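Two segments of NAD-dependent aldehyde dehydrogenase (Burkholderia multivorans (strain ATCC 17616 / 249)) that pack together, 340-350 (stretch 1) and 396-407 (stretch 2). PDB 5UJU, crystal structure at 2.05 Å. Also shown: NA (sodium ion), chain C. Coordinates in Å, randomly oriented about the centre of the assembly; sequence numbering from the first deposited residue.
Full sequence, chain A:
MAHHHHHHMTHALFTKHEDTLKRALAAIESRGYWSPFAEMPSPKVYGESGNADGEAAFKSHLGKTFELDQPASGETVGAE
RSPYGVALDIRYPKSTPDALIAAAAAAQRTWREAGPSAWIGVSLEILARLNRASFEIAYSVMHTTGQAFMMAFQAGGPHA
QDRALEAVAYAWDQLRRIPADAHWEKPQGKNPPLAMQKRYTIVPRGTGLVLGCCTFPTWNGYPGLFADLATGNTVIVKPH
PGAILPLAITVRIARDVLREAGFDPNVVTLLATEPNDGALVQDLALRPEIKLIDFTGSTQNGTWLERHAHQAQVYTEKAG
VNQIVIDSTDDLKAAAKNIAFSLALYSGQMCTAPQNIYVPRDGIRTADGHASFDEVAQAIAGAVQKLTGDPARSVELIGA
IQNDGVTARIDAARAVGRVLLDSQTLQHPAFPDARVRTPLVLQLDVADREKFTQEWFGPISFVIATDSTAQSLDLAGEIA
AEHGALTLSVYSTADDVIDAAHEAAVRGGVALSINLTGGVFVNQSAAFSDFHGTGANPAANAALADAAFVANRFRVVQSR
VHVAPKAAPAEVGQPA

Stretch 1 340-350: AFSLALYSGQM
Stretch 2, residues 396-407: ELIGAIQNDGVT

Residues 340-350 and 396-407 of one chain of NAD-dependent aldehyde dehydrogenase pack together, burying 516 Å² summed over both sides. Stretch 1 enters as the last turn or so of a helix that begins earlier in the chain and runs to A344, with A344 N bonded to A340 O and L345 N to F341 O, both at 3.0 Å. L345 (phi/psi -52/115) is the first residue to leave helical geometry, and Y346 (55/31), S347 (56/41) and G348 (65/16) follow with positive phi, a tight coil held by S347 N to A344 O (2.9 Å), G348 N to L345 O (3.2 Å) and Q349 N to Y346 O (3.0 Å). Stretch 2 begins with the end of a kinked helix, 396-398; G399 leaves it at 64/-153, a positive phi that by itself favours glycine, and an ideal CB there would lie only 3.6 Å from Y346 CD1. A400 (-121/156) and I401 (-79/131) are extended before Q402 (-69/-36) and N403 (-156/165) lead into the next helix. The closest CA pair is Y346 and I398, 4.3 Å apart.

Four hydrogen bonds cross the contact. Just past the end of the first helix, Y346 N donates to L397 O, in the last turn of the helix in stretch 2, at 3.0 Å and 170°. One residue further along each stretch, S347 OG (chi1 m, -60°) donates to I398 O at 2.9 Å; S347 N lies 3.2 Å from the same I398 O, but at an angle too poor for a bond. Q349 points its CB toward stretch 2 and, with chi1 m, chi2 t and chi3 117°, clamps the extended segment A400-I401 and the start of Q402: Q349 NE2 donates to A400 O (3.0 Å, 170°), while Q349 OE1 accepts from Q402 N (2.8 Å, 155°). Q349 NE2 also donates to Y346 O (2.9 Å), so the amide that grips stretch 2 is braced against its own turn. Water 1 donates to S347 OG and to G399 O, each at 2.9 Å, bridging the stretches.

Two CA-H...O contacts accompany the close backbone approach at Y346 and I398: I398 CA to A344 O at 3.4 Å (150° at H) and Y346 CA to I398 O at 3.3 Å (126°). Y346 (chi1 t, chi2 29°) directs CB away; I398 O lies at the edge of its ring, near the plane.

Apolar packing centres on L397 (chi1 t, chi2 p), which has the largest covered area, 99 Å². Its CB points sideways, but its methyls reach across: both lie near F341 CD1 (chi1 -95°, off; chi2 -67°), L397 CD1 at 3.9 Å, at the edge of the ring near its plane, and L397 CD2 at 4.0 Å. L397 CD1 is also 3.9 Å from L345 CD2 (chi1 -101°, off; chi2 t), and L397 CD2 is 3.8 Å from A344 CB. A344 CB is 4.2 Å from I398 CG2 (chi1 p, chi2 t). I401 (m, m) starts away, yet its CD1 comes back to 3.6 Å from S347 CB.

Beside the contact, N403 (chi1 p) caps the second helix, its OD1 accepting weak bonds from G405 N (2.9 Å) and V406 N (3.3 Å), and G348 O binds the sodium ion NA at 2.7 Å.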

# COMPACT_ATOMS: atom_id res chain seq x y z
N ALA A 340 -15.09 16.37 30.17
CA ALA A 340 -15.84 15.42 30.99
C ALA A 340 -16.72 14.51 30.13
O ALA A 340 -16.80 13.30 30.38
CB ALA A 340 -16.69 16.17 32.00
N PHE A 341 -17.44 15.09 29.17
CA PHE A 341 -18.22 14.26 28.24
C PHE A 341 -17.32 13.27 27.53
O PHE A 341 -17.70 12.11 27.30
CB PHE A 341 -18.93 15.13 27.21
CG PHE A 341 -20.33 15.48 27.56
CD1 PHE A 341 -21.31 14.50 27.61
CD2 PHE A 341 -20.69 16.80 27.81
CE1 PHE A 341 -22.62 14.81 27.94
CE2 PHE A 341 -22.00 17.14 28.13
CZ PHE A 341 -22.97 16.14 28.20
N SER A 342 -16.12 13.71 27.14
CA SER A 342 -15.20 12.85 26.40
C SER A 342 -14.73 11.69 27.24
O SER A 342 -14.47 10.60 26.71
CB SER A 342 -14.00 13.66 25.91
OG SER A 342 -14.46 14.78 25.17
N LEU A 343 -14.60 11.90 28.55
CA LEU A 343 -14.21 10.83 29.46
C LEU A 343 -15.37 9.89 29.77
O LEU A 343 -15.14 8.71 30.03
CB LEU A 343 -13.66 11.43 30.76
CG LEU A 343 -12.33 12.18 30.68
CD1 LEU A 343 -12.07 12.92 32.00
CD2 LEU A 343 -11.19 11.22 30.34
N ALA A 344 -16.60 10.40 29.75
CA ALA A 344 -17.77 9.65 30.19
C ALA A 344 -18.42 8.81 29.09
O ALA A 344 -19.00 7.76 29.38
CB ALA A 344 -18.81 10.62 30.75
N LEU A 345 -18.32 9.25 27.83
CA LEU A 345 -18.93 8.59 26.69
C LEU A 345 -18.56 7.12 26.63
O LEU A 345 -17.38 6.78 26.46
CB LEU A 345 -18.48 9.29 25.41
CG LEU A 345 -19.39 10.28 24.71
CD1 LEU A 345 -18.67 10.74 23.45
CD2 LEU A 345 -20.72 9.64 24.36
N TYR A 346 -19.54 6.24 26.79
CA TYR A 346 -19.31 4.80 26.72
C TYR A 346 -18.22 4.37 27.71
O TYR A 346 -17.47 3.42 27.47
CB TYR A 346 -18.98 4.39 25.27
CG TYR A 346 -18.87 2.89 24.99
CD1 TYR A 346 -19.58 1.95 25.72
CD2 TYR A 346 -18.03 2.44 23.98
CE1 TYR A 346 -19.46 0.58 25.44
CE2 TYR A 346 -17.89 1.10 23.70
CZ TYR A 346 -18.60 0.17 24.43
OH TYR A 346 -18.44 -1.15 24.13
N SER A 347 -18.12 5.08 28.84
CA SER A 347 -17.20 4.72 29.92
C SER A 347 -15.76 4.61 29.43
O SER A 347 -15.01 3.72 29.84
CB SER A 347 -17.62 3.43 30.63
OG SER A 347 -18.91 3.54 31.21
N GLY A 348 -15.36 5.54 28.56
CA GLY A 348 -14.00 5.59 28.06
C GLY A 348 -13.57 4.41 27.22
O GLY A 348 -12.37 4.23 26.99
N GLN A 349 -14.53 3.62 26.73
CA GLN A 349 -14.25 2.43 25.94
C GLN A 349 -14.21 2.72 24.44
O GLN A 349 -14.37 1.80 23.63
CB GLN A 349 -15.28 1.33 26.25
CG GLN A 349 -15.22 0.84 27.72
CD GLN A 349 -16.41 -0.03 28.12
OE1 GLN A 349 -16.23 -1.20 28.47
NE2 GLN A 349 -17.62 0.55 28.11
N MET A 350 -13.98 3.97 24.06
CA MET A 350 -13.78 4.32 22.67
C MET A 350 -12.29 4.41 22.40
O MET A 350 -11.52 4.86 23.25
CB MET A 350 -14.46 5.65 22.34
CG MET A 350 -15.89 5.66 22.74
SD MET A 350 -16.67 7.22 22.38
CE MET A 350 -16.76 7.12 20.58
N GLU A 396 -27.63 6.55 29.74
CA GLU A 396 -27.60 6.71 28.29
C GLU A 396 -26.28 7.31 27.81
O GLU A 396 -25.95 7.17 26.63
CB GLU A 396 -28.78 7.56 27.84
CG GLU A 396 -30.14 6.92 28.19
CD GLU A 396 -30.26 5.44 27.75
OE1 GLU A 396 -29.71 5.06 26.69
OE2 GLU A 396 -30.95 4.67 28.45
N LEU A 397 -25.51 7.92 28.71
CA LEU A 397 -24.21 8.48 28.37
C LEU A 397 -23.09 7.46 28.55
O LEU A 397 -22.28 7.27 27.64
CB LEU A 397 -23.94 9.73 29.23
CG LEU A 397 -22.52 10.32 29.24
CD1 LEU A 397 -22.07 10.69 27.86
CD2 LEU A 397 -22.47 11.56 30.13
N ILE A 398 -23.03 6.79 29.70
CA ILE A 398 -21.87 5.95 29.97
C ILE A 398 -22.05 4.51 29.49
O ILE A 398 -21.04 3.81 29.31
CB ILE A 398 -21.51 5.98 31.47
CG1 ILE A 398 -22.59 5.30 32.31
CG2 ILE A 398 -21.31 7.45 31.93
CD1 ILE A 398 -22.33 5.40 33.82
N GLY A 399 -23.28 4.07 29.24
CA GLY A 399 -23.44 2.70 28.76
C GLY A 399 -22.97 1.71 29.81
O GLY A 399 -22.94 2.00 31.01
N ALA A 400 -22.55 0.54 29.34
CA ALA A 400 -22.16 -0.54 30.23
C ALA A 400 -20.72 -0.94 29.96
O ALA A 400 -20.19 -0.73 28.88
CB ALA A 400 -23.09 -1.76 30.07
N ILE A 401 -20.10 -1.53 30.98
CA ILE A 401 -18.72 -1.99 30.89
C ILE A 401 -18.68 -3.32 30.15
O ILE A 401 -19.43 -4.25 30.48
CB ILE A 401 -18.11 -2.11 32.30
CG1 ILE A 401 -18.12 -0.74 33.01
CG2 ILE A 401 -16.74 -2.68 32.24
CD1 ILE A 401 -17.20 0.27 32.38
N GLN A 402 -17.78 -3.44 29.16
CA GLN A 402 -17.91 -4.55 28.20
C GLN A 402 -17.62 -5.91 28.85
O GLN A 402 -18.24 -6.91 28.49
CB GLN A 402 -16.98 -4.31 27.01
CG GLN A 402 -17.39 -5.07 25.72
CD GLN A 402 -16.93 -6.52 25.69
OE1 GLN A 402 -15.89 -6.87 26.24
NE2 GLN A 402 -17.72 -7.38 25.04
N ASN A 403 -16.68 -5.97 29.78
CA ASN A 403 -16.27 -7.25 30.36
C ASN A 403 -15.68 -7.01 31.74
O ASN A 403 -15.37 -5.88 32.12
CB ASN A 403 -15.27 -7.97 29.45
CG ASN A 403 -14.05 -7.13 29.17
OD1 ASN A 403 -13.16 -6.99 30.01
ND2 ASN A 403 -14.02 -6.54 27.97
N ASP A 404 -15.55 -8.10 32.50
CA ASP A 404 -15.06 -7.99 33.87
C ASP A 404 -13.58 -7.64 33.94
O ASP A 404 -13.12 -7.25 35.02
CB ASP A 404 -15.31 -9.30 34.61
CG ASP A 404 -16.78 -9.65 34.69
OD1 ASP A 404 -17.58 -8.77 35.07
OD2 ASP A 404 -17.13 -10.82 34.38
N GLY A 405 -12.84 -7.71 32.83
CA GLY A 405 -11.45 -7.32 32.86
C GLY A 405 -11.27 -5.81 32.98
O GLY A 405 -10.27 -5.34 33.54
N VAL A 406 -12.25 -5.04 32.49
CA VAL A 406 -12.19 -3.59 32.66
C VAL A 406 -12.39 -3.23 34.13
O VAL A 406 -11.72 -2.35 34.67
CB VAL A 406 -13.24 -2.91 31.76
CG1 VAL A 406 -13.30 -1.41 32.05
CG2 VAL A 406 -12.95 -3.18 30.29
N THR A 407 -13.31 -3.92 34.80
CA THR A 407 -13.53 -3.72 36.23
C THR A 407 -12.25 -3.98 37.02
O THR A 407 -11.95 -3.25 37.97
CB THR A 407 -14.66 -4.63 36.71
OG1 THR A 407 -15.88 -4.23 36.08
CG2 THR A 407 -14.82 -4.52 38.21
NA NA C . -10.14 5.29 28.14
O HOH W 1 -20.63 1.86 32.78
O HOH W 2 -10.00 2.86 27.27
O HOH W 3 -7.99 5.12 29.40
O HOH W 4 -8.80 6.45 26.24
O HOH W 5 -10.39 7.64 29.52